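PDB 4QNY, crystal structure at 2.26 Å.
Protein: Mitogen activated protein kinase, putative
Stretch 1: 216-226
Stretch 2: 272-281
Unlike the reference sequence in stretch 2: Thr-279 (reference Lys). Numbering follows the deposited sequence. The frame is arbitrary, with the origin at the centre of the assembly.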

# COMPACT_ATOMS: atom_id res chain seq x y z
N LEU A 216 -3.49 -4.53 11.25
CA LEU A 216 -4.17 -5.43 12.17
C LEU A 216 -4.25 -4.81 13.57
O LEU A 216 -5.27 -4.94 14.26
N GLY A 217 -3.18 -4.13 13.97
CA GLY A 217 -3.13 -3.49 15.27
C GLY A 217 -4.17 -2.40 15.42
O GLY A 217 -4.70 -2.17 16.51
N GLU A 218 -4.47 -1.72 14.32
CA GLU A 218 -5.46 -0.65 14.32
C GLU A 218 -6.88 -1.19 14.21
O GLU A 218 -7.80 -0.67 14.83
N LEU A 219 -7.05 -2.25 13.41
CA LEU A 219 -8.35 -2.89 13.25
C LEU A 219 -8.85 -3.49 14.56
O LEU A 219 -10.05 -3.52 14.83
N LEU A 220 -7.91 -3.96 15.38
CA LEU A 220 -8.24 -4.56 16.67
C LEU A 220 -8.65 -3.52 17.70
O LEU A 220 -8.98 -3.86 18.84
N GLY A 221 -8.63 -2.25 17.31
CA GLY A 221 -9.08 -1.17 18.17
C GLY A 221 -7.96 -0.29 18.69
O GLY A 221 -7.69 -0.27 19.89
N SER A 222 -7.31 0.44 17.79
CA SER A 222 -6.21 1.31 18.16
C SER A 222 -5.84 2.31 17.07
O SER A 222 -6.08 2.08 15.89
N ARG A 223 -5.26 3.43 17.48
CA ARG A 223 -4.62 4.37 16.56
C ARG A 223 -3.31 3.76 16.08
O ARG A 223 -2.86 2.76 16.65
N PRO A 224 -2.70 4.32 15.01
CA PRO A 224 -1.41 3.83 14.53
C PRO A 224 -0.39 3.59 15.65
O PRO A 224 -0.10 4.49 16.43
N LEU A 225 0.13 2.37 15.71
CA LEU A 225 0.96 1.93 16.83
C LEU A 225 2.31 2.64 16.89
O LEU A 225 2.80 2.94 17.98
N PHE A 226 2.90 2.90 15.73
CA PHE A 226 4.25 3.45 15.68
C PHE A 226 4.28 4.81 14.99
O PHE A 226 4.60 4.91 13.81
N ASP A 272 2.70 -5.80 26.82
CA ASP A 272 1.61 -6.75 27.00
C ASP A 272 0.51 -6.52 25.97
O ASP A 272 -0.25 -5.56 26.06
N TRP A 273 0.43 -7.41 24.98
CA TRP A 273 -0.62 -7.33 23.97
C TRP A 273 -1.99 -7.54 24.60
O TRP A 273 -2.98 -6.95 24.16
N ARG A 274 -2.03 -8.38 25.62
CA ARG A 274 -3.28 -8.68 26.33
C ARG A 274 -3.85 -7.44 26.99
O ARG A 274 -5.07 -7.26 27.06
N GLN A 275 -2.97 -6.57 27.48
CA GLN A 275 -3.39 -5.33 28.11
C GLN A 275 -3.72 -4.27 27.07
O GLN A 275 -4.57 -3.41 27.29
N ARG A 276 -3.03 -4.33 25.93
CA ARG A 276 -3.29 -3.41 24.83
C ARG A 276 -4.63 -3.70 24.16
O ARG A 276 -5.28 -2.80 23.64
N TYR A 277 -5.02 -4.97 24.17
CA TYR A 277 -6.29 -5.40 23.59
C TYR A 277 -6.99 -6.41 24.50
O TYR A 277 -6.86 -7.62 24.30
N PRO A 278 -7.73 -5.92 25.50
CA PRO A 278 -8.39 -6.75 26.52
C PRO A 278 -9.44 -7.70 25.95
O PRO A 278 -9.68 -8.76 26.54
N THR A 279 -10.06 -7.33 24.84
CA THR A 279 -11.18 -8.08 24.28
C THR A 279 -10.72 -9.06 23.19
O THR A 279 -11.37 -10.08 22.95
N ALA A 280 -9.59 -8.75 22.56
CA ALA A 280 -9.08 -9.55 21.44
C ALA A 280 -8.83 -11.01 21.81
O ALA A 280 -8.46 -11.33 22.94
N SER A 281 -9.05 -11.89 20.84
CA SER A 281 -8.81 -13.32 21.01
C SER A 281 -7.31 -13.61 21.06
O SER A 281 -6.51 -12.83 20.54

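A single tyrosine takes part in five of the seven residue contacts between these stretches, and its hydroxyl ends on a backbone carbonyl rather than on a side chain: Tyr-277 OH donates a hydrogen bond to Gly-217 O at 2.6 Å, the only direct hydrogen bond between the two stretches. The principle it illustrates is that a large aromatic residue placed just after a helix can anchor one segment to another, its ring supplying apolar surface and its tip a polar endpoint.

Tyr-277 is the first residue after the helix 273-276 to leave helical backbone angles. Its CA-to-CB bond points toward stretch 1, and an m rotamer (chi1 -54°), with chi2 near -88°, extends the ring to the end of the opposing helix and the turn that follows. Of the 312 Å² buried between the stretches, 112 Å² belongs to this residue.

The surroundings of the ring are partly backbone. Leu-220 O lies at the ring edge, near its plane, 3.4 Å from Tyr-277 CD1, and Gly-217 O is also near that plane, as suits an acceptor for the phenolic hydroxyl. Gly-221 O approaches Tyr-277 CE1 obliquely at 3.9 Å. Gly-221 itself terminates the helical run with positive phi; at these backbone angles a CB would be jammed against the preceding carbonyl oxygen, so the turn by itself calls for glycine. The lack of a side chain at Gly-217 matters differently: an ideal CB there would lie 2.5 Å from Leu-225 CD1, a clash within stretch 1.

Apolar side chains complete the setting. Leu-220 points toward stretch 2 in the mt rotamer, placing its CB 3.6 Å from Tyr-277 CE1 and its CD2 4.2 Å from the CB of Ala-280, which in turn points toward stretch 1. The CA atoms of Leu-220 and Ala-280 also form the closest CA pairing across the contact, with Leu-220 CA 7.0 Å from Ala-280 CA. Leu-225, likewise mt and pointing toward stretch 2, sets CD2 3.4 Å from Tyr-277 OH and CD1 4.5 Å from Trp-273 CH2. The latter contact meets the indole at its edge: Trp-273 starts sideways from its backbone, but its m rotamer, with chi2 of 118°, brings the end of the ring nearer to stretch 1.

Ser-222 shows that proximity to a hydroxyl need not mean bonding to it. Its CB points toward stretch 2 and lies 3.6 Å from Tyr-277 OH, yet its t rotamer directs OG to a hydrogen bond with Arg-223 O (2.8 Å) within its own stretch.

One water adds a looser link. It donates to Leu-225 O at 2.9 Å from its oxygen and accepts a weak hydrogen bond from Arg-276 NH1, 3.5 Å from that same oxygen. Farther back, Asp-272 caps the short helix: its OD1 accepts a weak bond from Arg-274 N (3.1 Å), while its OD2 forms a salt bridge with Arg-274 NH2 (3.2 Å). Neither residue touches stretch 1.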

# COMPACT_ATOMS: atom_id res chain seq x y z
CB LEU A 216 -3.46 -6.78 12.23
CG LEU A 216 -3.98 -7.79 13.27
CD1 LEU A 216 -5.45 -8.08 13.06
CD2 LEU A 216 -3.17 -9.08 13.22
CB GLU A 218 -5.18 0.34 13.19
CG GLU A 218 -3.87 1.09 13.33
CD GLU A 218 -3.64 2.09 12.22
OE1 GLU A 218 -4.59 2.82 11.87
OE2 GLU A 218 -2.52 2.13 11.69
CB LEU A 219 -8.29 -3.97 12.17
CG LEU A 219 -8.16 -3.50 10.72
CD1 LEU A 219 -7.84 -4.67 9.80
CD2 LEU A 219 -9.43 -2.79 10.27
CB LEU A 220 -7.06 -5.38 17.19
CG LEU A 220 -6.86 -6.75 16.55
CD1 LEU A 220 -5.53 -7.36 16.98
CD2 LEU A 220 -8.02 -7.67 16.89
CB SER A 222 -4.97 0.49 18.53
OG SER A 222 -3.87 1.32 18.82
CB ARG A 223 -4.40 5.72 17.26
CG ARG A 223 -5.62 6.62 17.28
CD ARG A 223 -5.86 7.27 15.93
NE ARG A 223 -4.78 8.20 15.58
CZ ARG A 223 -4.70 8.86 14.43
NH1 ARG A 223 -5.63 8.69 13.50
NH2 ARG A 223 -3.68 9.68 14.20
CB PRO A 224 -0.94 4.95 13.60
CG PRO A 224 -2.21 5.46 13.02
CD PRO A 224 -3.25 5.36 14.12
CB LEU A 225 1.18 0.41 16.75
CG LEU A 225 -0.05 -0.46 16.52
CD1 LEU A 225 0.34 -1.93 16.44
CD2 LEU A 225 -1.09 -0.24 17.61
CB PHE A 226 5.19 2.48 14.96
CG PHE A 226 4.93 1.04 15.29
CD1 PHE A 226 5.19 0.54 16.56
CD2 PHE A 226 4.44 0.17 14.33
CE1 PHE A 226 4.96 -0.78 16.87
CE2 PHE A 226 4.20 -1.16 14.63
CZ PHE A 226 4.46 -1.64 15.90
CB ASP A 272 1.03 -6.63 28.41
CG ASP A 272 0.33 -7.89 28.87
OD1 ASP A 272 -0.15 -8.66 28.01
OD2 ASP A 272 0.26 -8.12 30.10
CB TRP A 273 -0.39 -8.37 22.86
CG TRP A 273 0.78 -8.07 21.97
CD1 TRP A 273 1.90 -8.83 21.80
CD2 TRP A 273 0.94 -6.92 21.12
NE1 TRP A 273 2.75 -8.23 20.90
CE2 TRP A 273 2.18 -7.06 20.47
CE3 TRP A 273 0.16 -5.80 20.84
CZ2 TRP A 273 2.66 -6.12 19.56
CZ3 TRP A 273 0.63 -4.86 19.94
CH2 TRP A 273 1.87 -5.03 19.31
CB ARG A 274 -3.05 -9.78 27.37
CG ARG A 274 -2.61 -11.11 26.78
CD ARG A 274 -2.44 -12.18 27.85
NE ARG A 274 -1.08 -12.24 28.37
CZ ARG A 274 -0.65 -11.58 29.44
NH1 ARG A 274 0.61 -11.70 29.83
NH2 ARG A 274 -1.48 -10.80 30.12
CB GLN A 275 -2.31 -4.81 29.07
CG GLN A 275 -2.14 -5.67 30.32
CD GLN A 275 -1.21 -5.03 31.34
OE1 GLN A 275 -0.05 -4.77 31.05
NE2 GLN A 275 -1.73 -4.79 32.54
CB ARG A 276 -2.16 -3.46 23.80
CG ARG A 276 -0.86 -2.83 24.27
CD ARG A 276 0.18 -2.81 23.16
NE ARG A 276 1.31 -1.94 23.49
CZ ARG A 276 1.43 -0.69 23.07
NH1 ARG A 276 0.50 -0.15 22.30
NH2 ARG A 276 2.49 0.03 23.42
CB TYR A 277 -6.08 -6.00 22.20
CG TYR A 277 -5.32 -5.10 21.25
CD1 TYR A 277 -5.98 -4.16 20.47
CD2 TYR A 277 -3.94 -5.20 21.12
CE1 TYR A 277 -5.29 -3.35 19.59
CE2 TYR A 277 -3.24 -4.39 20.25
CZ TYR A 277 -3.92 -3.47 19.49
OH TYR A 277 -3.22 -2.66 18.62
CB PRO A 278 -9.04 -5.72 27.44
CG PRO A 278 -8.31 -4.45 27.19
CD PRO A 278 -7.95 -4.49 25.75
CB THR A 279 -12.24 -7.11 23.70
OG1 THR A 279 -12.66 -6.20 24.72
CG2 THR A 279 -13.46 -7.87 23.18
CB ALA A 280 -7.81 -8.93 20.90
CB SER A 281 -9.47 -14.11 19.88
OG SER A 281 -8.87 -13.81 18.63
O HOH W 1 1.68 2.67 20.63